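Local atomic coordinates of rhizobiales Sp. Pch2 (Marine metagenome, PDB entry 6PB3), a protein that is a Trip13/Pch2-like AAA+ ATPase that probably remodels HORMA domain proteins and so helps regulate cGAS-like enzymes in bacteriophage immunity. Residues F132-T135 / V136-R140. Numbering follows the deposited sequence.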
ATOM      1  N   PHE A 132     -25.849 -26.441  -7.550  1.00 78.56           N
ATOM      2  CA  PHE A 132     -25.153 -27.716  -7.671  1.00 78.86           C
ATOM      3  C   PHE A 132     -26.118 -28.884  -7.562  1.00 75.01           C
ATOM      4  O   PHE A 132     -25.960 -29.889  -8.265  1.00 66.94           O
ATOM      5  CB  PHE A 132     -24.051 -27.831  -6.623  1.00 70.23           C
ATOM      6  CG  PHE A 132     -22.755 -27.230  -7.063  1.00 65.62           C
ATOM      7  CD1 PHE A 132     -22.002 -27.837  -8.051  1.00 57.45           C
ATOM      8  CD2 PHE A 132     -22.304 -26.047  -6.513  1.00 70.19           C
ATOM      9  CE1 PHE A 132     -20.807 -27.291  -8.453  1.00 57.50           C
ATOM     10  CE2 PHE A 132     -21.115 -25.492  -6.921  1.00 63.90           C
ATOM     11  CZ  PHE A 132     -20.367 -26.109  -7.890  1.00 63.03           C
ATOM     12  N   GLU A 133     -27.128 -28.776  -6.699  1.00 66.86           N
ATOM     13  CA  GLU A 133     -28.113 -29.844  -6.612  1.00 73.61           C
ATOM     14  C   GLU A 133     -28.864 -30.005  -7.930  1.00 87.53           C
ATOM     15  O   GLU A 133     -29.074 -31.126  -8.409  1.00 79.00           O
ATOM     16  CB  GLU A 133     -29.092 -29.576  -5.476  1.00 78.62           C
ATOM     17  CG  GLU A 133     -30.118 -30.691  -5.331  1.00 86.82           C
ATOM     18  CD  GLU A 133     -29.474 -32.034  -5.038  1.00 98.15           C
ATOM     19  OE1 GLU A 133     -28.424 -32.060  -4.365  1.00100.61           O
ATOM     20  OE2 GLU A 133     -30.019 -33.067  -5.478  1.00104.66           O
ATOM     21  N   HIS A 134     -29.279 -28.888  -8.529  1.00 87.99           N
ATOM     22  CA  HIS A 134     -29.936 -28.953  -9.828  1.00 83.54           C
ATOM     23  C   HIS A 134     -29.004 -29.547 -10.874  1.00 77.96           C
ATOM     24  O   HIS A 134     -29.406 -30.422 -11.652  1.00 72.38           O
ATOM     25  CB  HIS A 134     -30.405 -27.557 -10.244  1.00 81.81           C
ATOM     26  CG  HIS A 134     -31.203 -27.533 -11.514  1.00 98.30           C
ATOM     27  ND1 HIS A 134     -30.731 -26.960 -12.676  1.00 93.13           N
ATOM     28  CD2 HIS A 134     -32.442 -28.002 -11.803  1.00 99.63           C
ATOM     29  CE1 HIS A 134     -31.642 -27.077 -13.626  1.00 94.65           C
ATOM     30  NE2 HIS A 134     -32.689 -27.706 -13.122  1.00 99.04           N
ATOM     31  N   THR A 135     -27.745 -29.105 -10.887  1.00 74.99           N
ATOM     32  CA  THR A 135     -26.795 -29.603 -11.873  1.00 66.84           C
ATOM     33  C   THR A 135     -26.624 -31.113 -11.759  1.00 83.57           C
ATOM     34  O   THR A 135     -26.624 -31.823 -12.774  1.00 85.54           O
ATOM     35  CB  THR A 135     -25.457 -28.893 -11.704  1.00 64.03           C
ATOM     36  OG1 THR A 135     -25.665 -27.478 -11.758  1.00 75.91           O
ATOM     37  CG2 THR A 135     -24.495 -29.297 -12.803  1.00 68.60           C
ATOM     38  N   VAL A 136     -26.511 -31.623 -10.529  1.00 74.39           N
ATOM     39  CA  VAL A 136     -26.399 -33.065 -10.316  1.00 70.58           C
ATOM     40  C   VAL A 136     -27.640 -33.782 -10.833  1.00 72.53           C
ATOM     41  O   VAL A 136     -27.543 -34.799 -11.532  1.00 74.97           O
ATOM     42  CB  VAL A 136     -26.152 -33.362  -8.824  1.00 81.68           C
ATOM     43  CG1 VAL A 136     -26.194 -34.859  -8.558  1.00 80.25           C
ATOM     44  CG2 VAL A 136     -24.824 -32.764  -8.374  1.00 69.48           C
ATOM     45  N   SER A 137     -28.824 -33.266 -10.502  1.00 79.62           N
ATOM     46  CA  SER A 137     -30.062 -33.915 -10.925  1.00 84.79           C
ATOM     47  C   SER A 137     -30.150 -33.997 -12.446  1.00 77.40           C
ATOM     48  O   SER A 137     -30.404 -35.068 -13.010  1.00 90.70           O
ATOM     49  CB  SER A 137     -31.266 -33.167 -10.347  1.00 84.70           C
ATOM     50  OG  SER A 137     -32.481 -33.680 -10.859  1.00107.31           O
ATOM     51  N   GLU A 138     -29.930 -32.873 -13.129  1.00 78.32           N
ATOM     52  CA  GLU A 138     -30.013 -32.864 -14.586  1.00 68.87           C
ATOM     53  C   GLU A 138     -28.967 -33.779 -15.209  1.00 85.34           C
ATOM     54  O   GLU A 138     -29.248 -34.475 -16.189  1.00 90.42           O
ATOM     55  CB  GLU A 138     -29.863 -31.439 -15.107  1.00 68.45           C
ATOM     56  CG  GLU A 138     -31.132 -30.620 -14.976  1.00 77.53           C
ATOM     57  CD  GLU A 138     -32.290 -31.244 -15.737  1.00 94.26           C
ATOM     58  OE1 GLU A 138     -32.116 -31.555 -16.938  1.00 87.52           O
ATOM     59  OE2 GLU A 138     -33.363 -31.440 -15.126  1.00102.26           O
ATOM     60  N   ALA A 139     -27.758 -33.805 -14.644  1.00 77.54           N
ATOM     61  CA  ALA A 139     -26.713 -34.670 -15.182  1.00 76.62           C
ATOM     62  C   ALA A 139     -27.071 -36.146 -15.025  1.00 83.09           C
ATOM     63  O   ALA A 139     -26.693 -36.973 -15.864  1.00 86.21           O
ATOM     64  CB  ALA A 139     -25.377 -34.365 -14.508  1.00 67.38           C
ATOM     65  N   ARG A 140     -27.793 -36.498 -13.955  1.00 92.06           N
ATOM     66  CA  ARG A 140     -28.254 -37.878 -13.789  1.00104.59           C
ATOM     67  C   ARG A 140     -29.275 -38.246 -14.857  1.00113.96           C
ATOM     68  O   ARG A 140     -29.232 -39.349 -15.416  1.00115.90           O
ATOM     69  CB  ARG A 140     -28.851 -38.081 -12.393  1.00107.86           C
ATOM     70  CG  ARG A 140     -27.823 -38.260 -11.277  1.00107.22           C
ATOM     71  CD  ARG A 140     -28.483 -38.350  -9.903  1.00106.56           C
ATOM     72  NE  ARG A 140     -27.494 -38.337  -8.827  1.00 98.86           N
ATOM     73  CZ  ARG A 140     -27.709 -37.804  -7.625  1.00111.10           C
ATOM     74  NH1 ARG A 140     -28.878 -37.235  -7.354  1.00114.22           N
ATOM     75  NH2 ARG A 140     -26.754 -37.827  -6.700  1.00112.70           N
TER
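His134 and Glu138 meet one turn apart on an amphipathic alpha-helix, residues 124-141, which packs against the central sheet of the AAA ATPase domain. Their side chains run side by side in the same direction, and the methylene CG of Glu138 lies over one face of the imidazole in a CH-pi contact, 4.0 Å from the ring centroid and displaced toward the CE1-NE2 rim. The ring, which also meets that of Phe11 with the planes about 50° apart, is brought there by a first torsion that sets His134 CG anti to the backbone N (chi1 -175°), while the Glu138 chain bends at its second torsion. Its carboxylate stays short of a salt bridge, with OE2 4.3 Å from His134 NE2, although a protonated imidazole would probably feel its charge.

Beneath this pair the backbone is held by regular i to i+4 bonds, among them Glu138 N to His134 O at 2.9 Å and Ala139 N to Thr135 O. Thr135 OG1 turns back to bond the carbonyl of Ala131, satisfying a buried hydroxyl within the helix itself, and Ala139 CB rests 3.3 Å from Thr135 O.

The buried side of the helix carries Phe132, Thr135, Val136 and Ala139. Phe132 and Thr135 touch Leu155 on strand 151-157, while strand 197-203 is met at Val199 by Phe132 and at Ala197 by Thr135 and Ala139; toward helix 179-192, the Phe132 ring meets that of Phe183, Glu133 OE1 forms a salt bridge with Arg189, and Val136 packs on Arg189 and Leu190. The flat guanidinium of Arg140 lies across Val136, whose CG1 sits 3.4 Å from the guanidinium plane, over its centre.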